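Local coordinates for heat shock protein, putative (Plasmodium falciparum, PDB 1Y6Z) that is the middle domain of a putative Hsp90-family heat shock protein, which as a whole probably acts as an ATP-dependent chaperone that binds unfolded proteins, at residues S134-L139 against T148-T153; G138-G143 against K187-S192. All coordinates share one frame; numbering follows the deposited sequence. Where two conformers were deposited one is given.

How the interactions relate
Helix 121-141 supplies the first partner of both contacts, and G138 and L139 belong to both segments. After this helix the chain turns into helix 145-164, and interaction 1 closes the turn between the two helices, with eight residues between its segments. Going on through helix 169-173 and strand 177-178, the chain reaches strand 188-189 and helix 190-195, where interaction 2 closes a loop of 43 residues. Segment 148-153 lies within this longer loop, yet the two closures overlap at 138-139, so they are staggered rather than cleanly nested. Interaction 1 is buried and apolar; interaction 2 is a surface salt bridge that ties the C-terminal end of helix 121-141 to the start of helix 190-195.

Interaction 1 (S134-L139 against T148-T153); sequences SMMKGL and TKFLNT
F150 reaches from helix 145-164 to two residues of helix 121-141, L139 and M136, which lie one turn apart. Followed outward, its CB meets the L139 branch first, with CD2 of L139 3.9 Å from CB of F150. At CG the same methyl is still near, CD2 of L139 standing 4.1 Å from CG of F150. Farther along the ring the partner changes: CE2 approaches CG of M136, and at the tip CZ of F150 is 3.7 Å from SD of M136 in the conformer described (two were modelled). This is a Met-aromatic contact, oblique to the ring, with SD of M136 4.9 Å from the ring centroid of F150 and 68° off its normal. The two side chains cross at about a right angle. M136 has its CG beside the backbone N (chi1 -71°) and runs extended through chi2, which brings CG and SD together to the far end of the ring. L158 of helix 145-164 touches both M136 and F150, W147 meets the F150 ring at a shallow interplanar angle, and I53 of strand 47-53 touches F150. The three touching side chains are buried. With carbon and sulfur as the contacting atoms, these two successive helices of the Hsp90 middle domain are probably held here by dispersion and exclusion of water, the sulfur offering the ring a polarisable partner.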
loop_
_atom_site.group_PDB
_atom_site.type_symbol
_atom_site.label_atom_id
_atom_site.label_comp_id
_atom_site.label_asym_id
_atom_site.label_seq_id
_atom_site.Cartn_x
_atom_site.Cartn_y
_atom_site.Cartn_z
ATOM N N SER B 134 6.205 -1.601 -3.183
ATOM C CA SER B 134 6.551 -1.120 -1.872
ATOM C C SER B 134 8.019 -0.648 -1.829
ATOM O O SER B 134 8.318 0.404 -1.227
ATOM C CB SER B 134 6.169 -2.180 -0.789
ATOM O OG SER B 134 6.724 -1.843 0.479
ATOM N N MET B 135 8.914 -1.390 -2.521
ATOM C CA MET B 135 10.314 -1.006 -2.702
ATOM C C MET B 135 10.402 0.396 -3.360
ATOM O O MET B 135 11.157 1.234 -2.880
ATOM C CB MET B 135 11.108 -2.057 -3.539
ATOM C CG MET B 135 12.591 -1.646 -3.910
ATOM S SD MET B 135 13.663 -3.027 -4.479
ATOM C CE MET B 135 12.507 -3.737 -5.615
ATOM N N MET B 136 9.692 0.606 -4.475
ATOM C CA MET B 136 9.664 1.928 -5.173
ATOM C C MET B 136 9.096 2.974 -4.257
ATOM O O MET B 136 9.652 4.076 -4.107
ATOM C CB MET B 136 8.817 1.881 -6.470
ATOM C CG MET B 136 9.430 1.082 -7.645
ATOM S SD MET B 136 8.390 0.893 -9.114
ATOM C CE MET B 136 7.097 -0.095 -8.447
ATOM N N LYS B 137 7.979 2.664 -3.617
ATOM C CA LYS B 137 7.391 3.711 -2.716
ATOM C C LYS B 137 8.306 4.109 -1.593
ATOM O O LYS B 137 8.333 5.273 -1.178
ATOM C CB LYS B 137 6.087 3.279 -2.100
ATOM C CG LYS B 137 4.911 3.374 -3.009
ATOM C CD LYS B 137 3.673 3.548 -2.106
ATOM C CE LYS B 137 3.456 2.327 -1.227
ATOM N NZ LYS B 137 4.161 2.443 0.096
ATOM N N GLY B 138 9.064 3.139 -1.093
ATOM C CA GLY B 138 10.118 3.433 -0.119
ATOM C C GLY B 138 11.193 4.308 -0.731
ATOM O O GLY B 138 11.713 5.205 -0.082
ATOM N N LEU B 139 11.567 4.029 -1.974
ATOM C CA LEU B 139 12.608 4.811 -2.604
ATOM C C LEU B 139 12.127 6.248 -2.808
ATOM O O LEU B 139 12.877 7.175 -2.571
ATOM C CB LEU B 139 13.062 4.168 -3.899
ATOM C CG LEU B 139 14.368 4.639 -4.570
ATOM C CD1 LEU B 139 15.606 4.332 -3.707
ATOM C CD2 LEU B 139 14.481 3.976 -5.912
ATOM N N THR B 148 14.821 10.650 -8.199
ATOM C CA THR B 148 14.751 11.311 -9.492
ATOM C C THR B 148 15.517 10.530 -10.573
ATOM O O THR B 148 15.033 10.414 -11.681
ATOM C CB THR B 148 15.226 12.811 -9.439
ATOM O OG1 THR B 148 14.458 13.529 -8.472
ATOM C CG2 THR B 148 15.065 13.470 -10.821
ATOM N N LYS B 149 16.685 9.996 -10.215
ATOM C CA LYS B 149 17.462 9.026 -11.014
ATOM C C LYS B 149 16.652 7.800 -11.426
ATOM O O LYS B 149 16.569 7.466 -12.605
ATOM C CB LYS B 149 18.635 8.535 -10.185
ATOM C CG LYS B 149 19.605 7.696 -10.940
ATOM C CD LYS B 149 20.781 7.418 -10.019
ATOM C CE LYS B 149 22.067 7.772 -10.709
ATOM N NZ LYS B 149 22.989 6.627 -10.677
ATOM N N PHE B 150 16.001 7.171 -10.450
ATOM C CA PHE B 150 15.078 6.086 -10.772
ATOM C C PHE B 150 14.043 6.522 -11.838
ATOM O O PHE B 150 13.878 5.856 -12.851
ATOM C CB PHE B 150 14.404 5.544 -9.502
ATOM C CG PHE B 150 13.345 4.541 -9.791
ATOM C CD1 PHE B 150 13.689 3.218 -10.116
ATOM C CD2 PHE B 150 11.997 4.910 -9.758
ATOM C CE1 PHE B 150 12.719 2.300 -10.427
ATOM C CE2 PHE B 150 11.006 4.011 -10.042
ATOM C CZ PHE B 150 11.350 2.707 -10.400
ATOM N N LEU B 151 13.316 7.629 -11.630
ATOM C CA LEU B 151 12.318 8.030 -12.632
ATOM C C LEU B 151 12.943 8.414 -13.972
ATOM O O LEU B 151 12.403 8.088 -15.037
ATOM C CB LEU B 151 11.386 9.146 -12.109
ATOM C CG LEU B 151 10.427 8.764 -10.956
ATOM C CD1 LEU B 151 9.675 10.059 -10.577
ATOM C CD2 LEU B 151 9.457 7.636 -11.248
ATOM N N ASN B 152 14.088 9.091 -13.929
ATOM C CA ASN B 152 14.805 9.419 -15.214
ATOM C C ASN B 152 15.158 8.179 -16.066
ATOM O O ASN B 152 15.121 8.242 -17.299
ATOM C CB ASN B 152 16.100 10.205 -14.944
ATOM C CG ASN B 152 15.857 11.670 -14.538
ATOM O OD1 ASN B 152 16.757 12.315 -13.965
ATOM N ND2 ASN B 152 14.669 12.182 -14.804
ATOM N N THR B 153 15.458 7.051 -15.417
ATOM C CA THR B 153 15.866 5.779 -16.109
ATOM C C THR B 153 14.692 4.827 -16.372
ATOM O O THR B 153 14.586 4.255 -17.479
ATOM C CB THR B 153 16.896 5.014 -15.245
ATOM O OG1 THR B 153 17.881 5.944 -14.757
ATOM C CG2 THR B 153 17.569 3.760 -15.991
#

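Interaction 2 (G138-G143 against K187-S192); sequences GLKETG and KTDLDS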
loop_
_atom_site.group_PDB
_atom_site.type_symbol
_atom_site.label_atom_id
_atom_site.label_comp_id
_atom_site.label_asym_id
_atom_site.label_seq_id
_atom_site.Cartn_x
_atom_site.Cartn_y
_atom_site.Cartn_z
ATOM N N GLY B 138 9.064 3.139 -1.093
ATOM C CA GLY B 138 10.118 3.433 -0.119
ATOM C C GLY B 138 11.193 4.308 -0.731
ATOM O O GLY B 138 11.713 5.205 -0.082
ATOM N N LEU B 139 11.567 4.029 -1.974
ATOM C CA LEU B 139 12.608 4.811 -2.604
ATOM C C LEU B 139 12.127 6.248 -2.808
ATOM O O LEU B 139 12.877 7.175 -2.571
ATOM C CB LEU B 139 13.062 4.168 -3.899
ATOM C CG LEU B 139 14.368 4.639 -4.570
ATOM C CD1 LEU B 139 15.606 4.332 -3.707
ATOM C CD2 LEU B 139 14.481 3.976 -5.912
ATOM N N LYS B 140 10.877 6.425 -3.200
ATOM C CA LYS B 140 10.247 7.762 -3.292
ATOM C C LYS B 140 10.247 8.506 -1.933
ATOM O O LYS B 140 10.627 9.676 -1.879
ATOM C CB LYS B 140 8.820 7.642 -3.786
ATOM C CG LYS B 140 8.147 9.040 -4.048
ATOM C CD LYS B 140 6.798 8.848 -4.637
ATOM C CE LYS B 140 6.050 10.220 -4.654
ATOM N NZ LYS B 140 4.812 10.029 -5.375
ATOM N N GLU B 141 9.850 7.830 -0.850
ATOM C CA GLU B 141 9.782 8.494 0.473
ATOM C C GLU B 141 11.190 8.889 0.965
ATOM O O GLU B 141 11.395 10.031 1.371
ATOM C CB GLU B 141 8.962 7.673 1.499
ATOM C CG GLU B 141 8.520 8.394 2.840
ATOM C CD GLU B 141 7.561 9.632 2.686
ATOM O OE1 GLU B 141 7.959 10.759 3.093
ATOM O OE2 GLU B 141 6.397 9.496 2.210
ATOM N N THR B 142 12.162 7.985 0.861
ATOM C CA THR B 142 13.521 8.201 1.401
ATOM C C THR B 142 14.367 8.925 0.391
ATOM O O THR B 142 14.667 10.131 0.545
ATOM C CB THR B 142 14.289 6.876 1.791
ATOM O OG1 THR B 142 14.925 6.299 0.639
ATOM C CG2 THR B 142 13.376 5.860 2.406
ATOM N N GLY B 143 14.758 8.173 -0.640
ATOM C CA GLY B 143 15.393 8.744 -1.811
ATOM C C GLY B 143 14.881 10.155 -2.093
ATOM O O GLY B 143 13.698 10.511 -1.835
ATOM N N LYS B 187 9.827 18.199 -11.906
ATOM C CA LYS B 187 8.529 17.566 -12.188
ATOM C C LYS B 187 7.674 17.521 -10.939
ATOM O O LYS B 187 8.175 17.610 -9.807
ATOM C CB LYS B 187 8.700 16.142 -12.744
ATOM C CG LYS B 187 9.525 16.037 -14.005
ATOM C CD LYS B 187 9.735 14.603 -14.424
ATOM C CE LYS B 187 10.541 14.510 -15.740
ATOM N NZ LYS B 187 10.278 13.250 -16.532
ATOM N N THR B 188 6.376 17.366 -11.139
ATOM C CA THR B 188 5.457 17.199 -10.021
ATOM C C THR B 188 4.790 15.816 -10.117
ATOM O O THR B 188 4.542 15.311 -11.250
ATOM C CB THR B 188 4.338 18.256 -10.020
ATOM O OG1 THR B 188 3.459 18.028 -8.899
ATOM C CG2 THR B 188 3.530 18.203 -11.323
ATOM N N ASP B 189 4.457 15.250 -8.956
ATOM C CA ASP B 189 3.705 14.022 -8.981
ATOM C C ASP B 189 2.204 14.385 -8.983
ATOM O O ASP B 189 1.840 15.579 -8.886
ATOM C CB ASP B 189 4.145 13.044 -7.850
ATOM C CG ASP B 189 3.928 13.619 -6.436
ATOM O OD1 ASP B 189 3.301 14.684 -6.301
ATOM O OD2 ASP B 189 4.380 13.002 -5.442
ATOM N N LEU B 190 1.346 13.406 -9.160
ATOM C CA LEU B 190 -0.073 13.700 -9.252
ATOM C C LEU B 190 -0.667 14.203 -7.909
ATOM O O LEU B 190 -1.492 15.145 -7.879
ATOM C CB LEU B 190 -0.857 12.528 -9.838
ATOM C CG LEU B 190 -0.456 12.034 -11.271
ATOM C CD1 LEU B 190 -1.327 10.802 -11.731
ATOM C CD2 LEU B 190 -0.536 13.171 -12.306
ATOM N N ASP B 191 -0.260 13.601 -6.808
ATOM C CA ASP B 191 -0.861 13.971 -5.514
ATOM C C ASP B 191 -0.514 15.424 -5.152
ATOM O O ASP B 191 -1.332 16.124 -4.545
ATOM C CB ASP B 191 -0.394 13.024 -4.414
ATOM C CG ASP B 191 -0.905 11.592 -4.601
ATOM O OD1 ASP B 191 -0.222 10.701 -4.090
ATOM O OD2 ASP B 191 -1.986 11.320 -5.202
ATOM N N SER B 192 0.667 15.875 -5.542
ATOM C CA SER B 192 1.075 17.231 -5.304
ATOM C C SER B 192 0.272 18.187 -6.184
ATOM O O SER B 192 -0.116 19.256 -5.715
ATOM C CB SER B 192 2.562 17.449 -5.524
ATOM O OG SER B 192 3.344 16.682 -4.625
#
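The last turn of helix 121-141 faces the junction of strand 188-189 and helix 190-195 across a wide backbone gap, the closest CA atoms, those of K140 and D189, being 10.7 Å apart. The gap is bridged by one long side chain. With chi1 near trans (-174°) and the rest of the chain extended, K140 spans it and delivers its ammonium to the D189 carboxylate. NZ of K140 donates to OD2 of D189 at 3.0 Å, a hydrogen-bonded salt bridge; the nitrogen comes to the anti side of OD2, 23° out of the carboxylate plane. CE of K140 lies 3.3 Å from OD2 of D189. The other oxygen serves the helix. D189 sits at the N-cap, and its OD1 accepts from N of S192 at 3.0 Å, a capping bond. OG of S192 also donates to OD1 of D189, at 2.6 Å. Both donors meet OD1 on the syn side, the amide tilted 35° from the plane and the hydroxyl less. In the preceding residue, OG1 of T188 donates to the carbonyl O of D189. D191 is a nearby opposite charge, its OD1 5.2 Å from NZ of K140 and not in contact; its OD2 is held by a salt bridge to K252 and a hydrogen bond to Y251. The K140 side chain also touches W147 and L175, and D189 touches E177. Three bonds divided between two oxygens thus restrain the D189 carboxylate. K140 and the N-terminal end of helix 190-195 would both be expected to stabilise its negative charge, so a single aspartate couples the start of one helix to the end of another at the surface.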